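Local coordinates for ribulose-1,5-bisphosphate carboxylase/oxygenase large subunit (Rhodopseudomonas palustris, PDB 3QFW), which is a Rubisco-like protein, a homologue of the large subunit of the carbon-fixing enzyme, whose own reaction is not firmly established and which probably uses magnesium, at residues L200-I205 with I224-A230; L249-P255 with G277-F283. The contacts are given in a common frame with arbitrary orientation. Residue numbers count along the deposited sequence, not the author numbering.

Interaction 1: residues L200-I205 with I224-A230; sequences LYAPNI and IGAVLVA
Small apolar side chains form the centre of this joint between neighbouring strands of the TIM barrel, 200-202 and 226-229. Ala202 CB lies 3.7 Å from Ala226 CB and 4.4 Å from Leu228 CB; alanine at both positions lets the backbones close to 4.0 Å between the CA atoms of Ala202 and Val227. Leu228 (chi1 t, chi2 p) is the most covered residue. The strands run alike, crossing at -29° with axes 4.7 Å apart. At the C-terminal end Ile205 CG1 meets Val229 CG2 at 3.6 Å; at the N-terminal end Ile224 CG2 packs on Pro203 CD at 3.7 Å and its CD1 touches the Tyr201 ring edge. Both isoleucines also touch helix 209-222. Beyond the strand, extended Pro203 and Asn204 continue the pairing: Leu228 N donates to Pro203 O (2.8 Å) and Ile205 N to Leu228 O (3.1 Å), whereas Ala226 N reaches Tyr201 O (3.2 Å) weakly. Proline suits a site where just its carbonyl is needed. Asn204 ND2 donates to Leu169 O. One water accepts from Tyr201 N (3.0 Å) and Gly225 N (2.8 Å); another donates to Asn204 OD1 (2.7 Å) and Ile205 O (3.0 Å) and accepts from Ala230 N (2.8 Å).

Interaction 2: residues L249-P255 with G277-F283; sequences LVVVAHP and GADATVF
Strands 250-253 and 280-283 run side by side in the same direction, their axes 4.6 Å apart and crossing at -22°. The register pairs Val252 with Ala280 (CA-CA 4.7 Å) and Ala253 with Thr281 (CA-CA 4.8 Å), both in extended conformation.

Backbone hydrogen bonds form the ladder of a parallel sheet. Ala280 N donates to Val251 O at 3.2 Å, Ala253 N to Ala280 O at 2.8 Å, and Val282 N to Ala253 O at 3.0 Å. Val251 O also accepts from Asp279 N at 2.7 Å, because Asp279 (phi/psi -89/-29) turns the chain just before the strand begins.

That same residue supplies the side-chain bond: with chi1 m, Asp279 OD2 accepts from Val251 N at 2.8 Å, continuing the pairing past the ladder. Its OD1 accepts from Val117 N and Gly118 N, so three backbone amides, those of Val251, Val117 and Gly118, donate to this carboxylate.

Apolar contacts lie on both faces. Val252 CG1 sits 4.2 Å from Ala280 CB and 3.9 Å from Val282 CG2, on the face carrying Val252 and Ala280. On the other, Ala253 CB meets Ala278 CB at 3.7 Å, and the small Ala253 also lies against Phe273 of helix 265-276. Pro255 CD packs 4.0 Å from Val282 CB where the pairing ends.

Gly277, with phi 131°, ends helix 265-276 in a Schellman motif and sends the chain into the strand. Strand, helix and adjacent parallel strand make the beta-alpha-beta unit from which a TIM barrel is built.

In the fold
Both contacts lie in the TIM-barrel catalytic domain and follow one another along the chain, without nesting or crossing. In interaction 1 the chain leaves strand 200-202, passes through helix 209-222 and returns as strand 226-229. After helices 231-234 and 236-243 it enters strand 250-253, opening interaction 2, which closes beyond helix 265-276 at strand 280-284. The two are joined directly, since strands 226-229 and 250-253 are neighbours: Val252 N lies 2.7 Å from Val227 O and His254 N 2.8 Å from Val229 O, both probable hydrogen bonds. Four consecutive barrel strands are thus linked, flanked by 162-165 and 315-319, and His254 also packs on Asn90 of the second subunit.

Interaction 1: residues L200-I205 with I224-A230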
ATOM      1  N   LEU B 200     -22.440 -14.537 -10.731  1.00 34.04           N
ATOM      2  CA  LEU B 200     -21.269 -13.822 -11.258  1.00 34.61           C
ATOM      3  C   LEU B 200     -19.946 -14.443 -10.809  1.00 30.45           C
ATOM      4  O   LEU B 200     -19.848 -15.002  -9.715  1.00 30.56           O
ATOM      5  CB  LEU B 200     -21.290 -12.358 -10.811  1.00 34.30           C
ATOM      6  CG  LEU B 200     -22.419 -11.443 -11.283  1.00 31.46           C
ATOM      7  CD1 LEU B 200     -22.504 -10.232 -10.374  1.00 31.06           C
ATOM      8  CD2 LEU B 200     -22.202 -11.011 -12.724  1.00 37.43           C
ATOM      9  N   TYR B 201     -18.926 -14.329 -11.654  1.00 32.94           N
ATOM     10  CA  TYR B 201     -17.566 -14.734 -11.283  1.00 33.13           C
ATOM     11  C   TYR B 201     -16.594 -13.553 -11.273  1.00 32.70           C
ATOM     12  O   TYR B 201     -16.507 -12.796 -12.243  1.00 33.41           O
ATOM     13  CB  TYR B 201     -17.067 -15.841 -12.210  1.00 32.49           C
ATOM     14  CG  TYR B 201     -15.612 -16.216 -12.028  1.00 34.94           C
ATOM     15  CD1 TYR B 201     -15.093 -16.504 -10.768  1.00 34.86           C
ATOM     16  CD2 TYR B 201     -14.761 -16.311 -13.123  1.00 32.67           C
ATOM     17  CE1 TYR B 201     -13.742 -16.851 -10.611  1.00 33.61           C
ATOM     18  CE2 TYR B 201     -13.432 -16.666 -12.969  1.00 31.73           C
ATOM     19  CZ  TYR B 201     -12.930 -16.939 -11.719  1.00 32.68           C
ATOM     20  OH  TYR B 201     -11.593 -17.297 -11.583  1.00 35.73           O
ATOM     21  N   ALA B 202     -15.863 -13.407 -10.172  1.00 30.87           N
ATOM     22  CA  ALA B 202     -14.905 -12.317 -10.013  1.00 34.04           C
ATOM     23  C   ALA B 202     -13.470 -12.851  -9.857  1.00 29.29           C
ATOM     24  O   ALA B 202     -13.036 -13.166  -8.755  1.00 29.90           O
ATOM     25  CB  ALA B 202     -15.287 -11.458  -8.814  1.00 31.52           C
ATOM     26  N   PRO B 203     -12.750 -13.003 -10.974  1.00 32.79           N
ATOM     27  CA  PRO B 203     -11.343 -13.428 -10.910  1.00 34.71           C
ATOM     28  C   PRO B 203     -10.429 -12.318 -10.384  1.00 31.74           C
ATOM     29  O   PRO B 203     -10.712 -11.132 -10.575  1.00 30.55           O
ATOM     30  CB  PRO B 203     -11.006 -13.745 -12.370  1.00 33.76           C
ATOM     31  CG  PRO B 203     -11.996 -12.954 -13.159  1.00 33.43           C
ATOM     32  CD  PRO B 203     -13.252 -12.956 -12.354  1.00 31.17           C
ATOM     33  N   ASN B 204      -9.344 -12.702  -9.718  1.00 32.26           N
ATOM     34  CA  ASN B 204      -8.452 -11.717  -9.125  1.00 32.81           C
ATOM     35  C   ASN B 204      -7.406 -11.239 -10.115  1.00 31.52           C
ATOM     36  O   ASN B 204      -6.554 -12.020 -10.545  1.00 30.00           O
ATOM     37  CB  ASN B 204      -7.772 -12.270  -7.869  1.00 30.64           C
ATOM     38  CG  ASN B 204      -6.891 -11.236  -7.189  1.00 33.73           C
ATOM     39  OD1 ASN B 204      -7.373 -10.185  -6.768  1.00 33.41           O
ATOM     40  ND2 ASN B 204      -5.588 -11.526  -7.088  1.00 29.90           N
ATOM     41  N   ILE B 205      -7.467  -9.965 -10.487  1.00 31.98           N
ATOM     42  CA  ILE B 205      -6.425  -9.384 -11.341  1.00 34.84           C
ATOM     43  C   ILE B 205      -5.277  -8.784 -10.524  1.00 34.49           C
ATOM     44  O   ILE B 205      -5.503  -8.227  -9.451  1.00 31.12           O
ATOM     45  CB  ILE B 205      -6.984  -8.363 -12.342  1.00 32.89           C
ATOM     46  CG1 ILE B 205      -7.702  -7.227 -11.609  1.00 37.26           C
ATOM     47  CG2 ILE B 205      -7.938  -9.064 -13.302  1.00 38.83           C
ATOM     48  CD1 ILE B 205      -7.919  -6.001 -12.465  1.00 39.38           C
ATOM     49  N   ILE B 224     -16.873 -12.740 -18.785  1.00 42.53           N
ATOM     50  CA  ILE B 224     -17.006 -12.761 -17.330  1.00 39.96           C
ATOM     51  C   ILE B 224     -17.548 -11.421 -16.824  1.00 33.61           C
ATOM     52  O   ILE B 224     -17.207 -10.367 -17.355  1.00 36.77           O
ATOM     53  CB  ILE B 224     -15.648 -13.094 -16.657  1.00 41.30           C
ATOM     54  CG1 ILE B 224     -15.227 -14.528 -17.002  1.00 43.27           C
ATOM     55  CG2 ILE B 224     -15.734 -12.925 -15.146  1.00 36.03           C
ATOM     56  CD1 ILE B 224     -13.744 -14.828 -16.751  1.00 38.85           C
ATOM     57  N   GLY B 225     -18.389 -11.457 -15.797  1.00 36.89           N
ATOM     58  CA  GLY B 225     -19.115 -10.264 -15.398  1.00 35.03           C
ATOM     59  C   GLY B 225     -18.631  -9.533 -14.158  1.00 33.04           C
ATOM     60  O   GLY B 225     -19.202  -8.509 -13.782  1.00 33.85           O
ATOM     61  N   ALA B 226     -17.590 -10.045 -13.513  1.00 32.80           N
ATOM     62  CA  ALA B 226     -17.052  -9.360 -12.346  1.00 32.17           C
ATOM     63  C   ALA B 226     -15.541  -9.490 -12.283  1.00 31.57           C
ATOM     64  O   ALA B 226     -14.946 -10.236 -13.054  1.00 33.35           O
ATOM     65  CB  ALA B 226     -17.687  -9.886 -11.071  1.00 31.60           C
ATOM     66  N   VAL B 227     -14.936  -8.759 -11.353  1.00 33.58           N
ATOM     67  CA  VAL B 227     -13.489  -8.765 -11.175  1.00 32.95           C
ATOM     68  C   VAL B 227     -13.134  -8.419  -9.734  1.00 33.69           C
ATOM     69  O   VAL B 227     -13.800  -7.586  -9.104  1.00 33.11           O
ATOM     70  CB  VAL B 227     -12.809  -7.735 -12.088  1.00 35.29           C
ATOM     71  CG1 VAL B 227     -12.966  -8.119 -13.549  1.00 37.59           C
ATOM     72  CG2 VAL B 227     -13.357  -6.339 -11.830  1.00 32.76           C
ATOM     73  N   LEU B 228     -12.083  -9.053  -9.224  1.00 28.88           N
ATOM     74  CA  LEU B 228     -11.638  -8.850  -7.855  1.00 29.56           C
ATOM     75  C   LEU B 228     -10.303  -8.118  -7.889  1.00 31.10           C
ATOM     76  O   LEU B 228      -9.433  -8.448  -8.695  1.00 29.93           O
ATOM     77  CB  LEU B 228     -11.464 -10.196  -7.148  1.00 29.09           C
ATOM     78  CG  LEU B 228     -11.098 -10.143  -5.666  1.00 28.66           C
ATOM     79  CD1 LEU B 228     -12.259  -9.535  -4.872  1.00 29.53           C
ATOM     80  CD2 LEU B 228     -10.768 -11.542  -5.154  1.00 31.21           C
ATOM     81  N   VAL B 229     -10.143  -7.114  -7.035  1.00 29.33           N
ATOM     82  CA  VAL B 229      -8.882  -6.366  -6.994  1.00 27.11           C
ATOM     83  C   VAL B 229      -8.597  -5.959  -5.565  1.00 28.42           C
ATOM     84  O   VAL B 229      -9.503  -5.540  -4.851  1.00 27.93           O
ATOM     85  CB  VAL B 229      -8.958  -5.075  -7.827  1.00 29.99           C
ATOM     86  CG1 VAL B 229      -7.556  -4.474  -8.025  1.00 30.64           C
ATOM     87  CG2 VAL B 229      -9.624  -5.336  -9.176  1.00 30.57           C
ATOM     88  N   ALA B 230      -7.338  -6.069  -5.150  1.00 28.72           N
ATOM     89  CA  ALA B 230      -6.912  -5.548  -3.853  1.00 27.83           C
ATOM     90  C   ALA B 230      -6.229  -4.200  -4.053  1.00 26.36           C
ATOM     91  O   ALA B 230      -5.053  -4.154  -4.429  1.00 26.86           O
ATOM     92  CB  ALA B 230      -5.973  -6.527  -3.184  1.00 27.81           C
TER
HETATM   93  O   HOH W   1     -19.243 -13.867 -14.557  1.00 37.74           O
HETATM   94  O   HOH W   2      -5.819  -8.017  -6.503  1.00 33.04           O

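Interaction 2: residues L249-P255 with G277-F283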
ATOM      1  N   LEU B 249     -18.487  -4.275 -15.643  1.00 35.69           N
ATOM      2  CA  LEU B 249     -18.143  -5.394 -14.782  1.00 35.29           C
ATOM      3  C   LEU B 249     -18.427  -5.005 -13.341  1.00 31.40           C
ATOM      4  O   LEU B 249     -18.277  -3.844 -12.973  1.00 35.32           O
ATOM      5  CB  LEU B 249     -16.651  -5.718 -14.911  1.00 38.41           C
ATOM      6  CG  LEU B 249     -16.134  -6.242 -16.249  1.00 37.63           C
ATOM      7  CD1 LEU B 249     -14.642  -6.545 -16.158  1.00 40.86           C
ATOM      8  CD2 LEU B 249     -16.904  -7.479 -16.657  1.00 37.14           C
ATOM      9  N   VAL B 250     -18.826  -5.962 -12.516  1.00 32.01           N
ATOM     10  CA  VAL B 250     -18.914  -5.681 -11.090  1.00 30.62           C
ATOM     11  C   VAL B 250     -17.483  -5.677 -10.534  1.00 28.53           C
ATOM     12  O   VAL B 250     -16.750  -6.664 -10.671  1.00 29.97           O
ATOM     13  CB  VAL B 250     -19.788  -6.700 -10.348  1.00 29.42           C
ATOM     14  CG1 VAL B 250     -19.820  -6.388  -8.862  1.00 29.88           C
ATOM     15  CG2 VAL B 250     -21.224  -6.706 -10.925  1.00 29.31           C
ATOM     16  N   VAL B 251     -17.080  -4.564  -9.930  1.00 26.33           N
ATOM     17  CA  VAL B 251     -15.728  -4.473  -9.364  1.00 27.21           C
ATOM     18  C   VAL B 251     -15.765  -4.745  -7.871  1.00 28.12           C
ATOM     19  O   VAL B 251     -16.319  -3.957  -7.100  1.00 27.04           O
ATOM     20  CB  VAL B 251     -15.099  -3.105  -9.605  1.00 24.46           C
ATOM     21  CG1 VAL B 251     -13.708  -3.015  -8.895  1.00 24.72           C
ATOM     22  CG2 VAL B 251     -14.970  -2.848 -11.098  1.00 28.46           C
ATOM     23  N   VAL B 252     -15.181  -5.865  -7.467  1.00 26.33           N
ATOM     24  CA  VAL B 252     -15.195  -6.277  -6.069  1.00 26.54           C
ATOM     25  C   VAL B 252     -13.828  -5.959  -5.470  1.00 28.49           C
ATOM     26  O   VAL B 252     -12.807  -6.446  -5.956  1.00 28.88           O
ATOM     27  CB  VAL B 252     -15.442  -7.789  -5.928  1.00 28.62           C
ATOM     28  CG1 VAL B 252     -15.546  -8.174  -4.459  1.00 29.96           C
ATOM     29  CG2 VAL B 252     -16.704  -8.225  -6.701  1.00 30.49           C
ATOM     30  N   ALA B 253     -13.804  -5.158  -4.414  1.00 29.33           N
ATOM     31  CA  ALA B 253     -12.540  -4.828  -3.772  1.00 28.88           C
ATOM     32  C   ALA B 253     -12.233  -5.797  -2.631  1.00 32.64           C
ATOM     33  O   ALA B 253     -13.140  -6.249  -1.930  1.00 30.71           O
ATOM     34  CB  ALA B 253     -12.549  -3.389  -3.278  1.00 30.00           C
ATOM     35  N   HIS B 254     -10.950  -6.130  -2.482  1.00 23.61           N
ATOM     36  CA  HIS B 254     -10.455  -6.980  -1.401  1.00 28.74           C
ATOM     37  C   HIS B 254      -9.484  -6.182  -0.521  1.00 26.46           C
ATOM     38  O   HIS B 254      -8.740  -5.334  -1.020  1.00 26.50           O
ATOM     39  CB  HIS B 254      -9.721  -8.197  -1.973  1.00 31.83           C
ATOM     40  CG  HIS B 254      -9.343  -9.213  -0.939  1.00 34.08           C
ATOM     41  ND1 HIS B 254      -8.144  -9.175  -0.259  1.00 29.67           N
ATOM     42  CD2 HIS B 254     -10.016 -10.287  -0.456  1.00 33.76           C
ATOM     43  CE1 HIS B 254      -8.091 -10.181   0.595  1.00 31.50           C
ATOM     44  NE2 HIS B 254      -9.214 -10.878   0.491  1.00 33.86           N
ATOM     45  N   PRO B 255      -9.470  -6.465   0.787  1.00 25.92           N
ATOM     46  CA  PRO B 255      -8.701  -5.604   1.691  1.00 27.29           C
ATOM     47  C   PRO B 255      -7.235  -6.020   1.927  1.00 26.80           C
ATOM     48  O   PRO B 255      -6.629  -5.518   2.868  1.00 26.58           O
ATOM     49  CB  PRO B 255      -9.486  -5.713   3.000  1.00 25.25           C
ATOM     50  CG  PRO B 255      -9.993  -7.127   2.984  1.00 25.53           C
ATOM     51  CD  PRO B 255     -10.366  -7.382   1.528  1.00 27.16           C
ATOM     52  N   GLY B 277     -14.219   3.445  -6.794  1.00 28.69           N
ATOM     53  CA  GLY B 277     -14.992   2.669  -7.755  1.00 27.49           C
ATOM     54  C   GLY B 277     -15.409   1.256  -7.388  1.00 27.89           C
ATOM     55  O   GLY B 277     -15.912   0.523  -8.239  1.00 28.96           O
ATOM     56  N   ALA B 278     -15.202   0.849  -6.140  1.00 21.12           N
ATOM     57  CA  ALA B 278     -15.560  -0.503  -5.752  1.00 24.41           C
ATOM     58  C   ALA B 278     -17.098  -0.653  -5.714  1.00 26.64           C
ATOM     59  O   ALA B 278     -17.787   0.161  -5.112  1.00 27.43           O
ATOM     60  CB  ALA B 278     -14.958  -0.846  -4.409  1.00 29.12           C
ATOM     61  N   ASP B 279     -17.625  -1.689  -6.359  1.00 27.08           N
ATOM     62  CA  ASP B 279     -19.065  -1.950  -6.310  1.00 26.32           C
ATOM     63  C   ASP B 279     -19.423  -2.833  -5.129  1.00 29.94           C
ATOM     64  O   ASP B 279     -20.540  -2.750  -4.590  1.00 30.54           O
ATOM     65  CB  ASP B 279     -19.553  -2.588  -7.602  1.00 27.00           C
ATOM     66  CG  ASP B 279     -19.265  -1.728  -8.808  1.00 27.65           C
ATOM     67  OD1 ASP B 279     -19.847  -0.628  -8.903  1.00 29.10           O
ATOM     68  OD2 ASP B 279     -18.464  -2.160  -9.657  1.00 28.64           O
ATOM     69  N   ALA B 280     -18.483  -3.683  -4.732  1.00 27.01           N
ATOM     70  CA  ALA B 280     -18.625  -4.432  -3.492  1.00 28.08           C
ATOM     71  C   ALA B 280     -17.306  -4.358  -2.750  1.00 28.67           C
ATOM     72  O   ALA B 280     -16.250  -4.168  -3.355  1.00 27.37           O
ATOM     73  CB  ALA B 280     -19.020  -5.881  -3.749  1.00 28.27           C
ATOM     74  N   THR B 281     -17.360  -4.494  -1.436  1.00 27.42           N
ATOM     75  CA  THR B 281     -16.135  -4.383  -0.669  1.00 29.10           C
ATOM     76  C   THR B 281     -16.075  -5.444   0.432  1.00 31.44           C
ATOM     77  O   THR B 281     -16.950  -5.516   1.311  1.00 26.03           O
ATOM     78  CB  THR B 281     -15.917  -2.933  -0.151  1.00 26.05           C
ATOM     79  OG1 THR B 281     -14.655  -2.848   0.507  1.00 26.61           O
ATOM     80  CG2 THR B 281     -17.032  -2.497   0.819  1.00 25.28           C
ATOM     81  N   VAL B 282     -15.048  -6.289   0.340  1.00 26.31           N
ATOM     82  CA  VAL B 282     -14.864  -7.411   1.250  1.00 27.05           C
ATOM     83  C   VAL B 282     -14.159  -6.938   2.525  1.00 27.53           C
ATOM     84  O   VAL B 282     -13.252  -6.123   2.470  1.00 25.98           O
ATOM     85  CB  VAL B 282     -14.032  -8.532   0.579  1.00 29.07           C
ATOM     86  CG1 VAL B 282     -13.765  -9.686   1.545  1.00 29.72           C
ATOM     87  CG2 VAL B 282     -14.716  -9.020  -0.695  1.00 27.64           C
ATOM     88  N   PHE B 283     -14.599  -7.448   3.671  1.00 27.21           N
ATOM     89  CA  PHE B 283     -13.985  -7.124   4.959  1.00 25.28           C
ATOM     90  C   PHE B 283     -14.297  -8.236   5.948  1.00 31.74           C
ATOM     91  O   PHE B 283     -15.341  -8.909   5.839  1.00 28.57           O
ATOM     92  CB  PHE B 283     -14.499  -5.787   5.503  1.00 25.86           C
ATOM     93  CG  PHE B 283     -15.986  -5.775   5.801  1.00 27.99           C
ATOM     94  CD1 PHE B 283     -16.450  -5.909   7.100  1.00 29.82           C
ATOM     95  CD2 PHE B 283     -16.900  -5.605   4.780  1.00 24.03           C
ATOM     96  CE1 PHE B 283     -17.818  -5.878   7.374  1.00 28.44           C
ATOM     97  CE2 PHE B 283     -18.276  -5.579   5.041  1.00 30.64           C
ATOM     98  CZ  PHE B 283     -18.726  -5.721   6.338  1.00 30.94           C
TER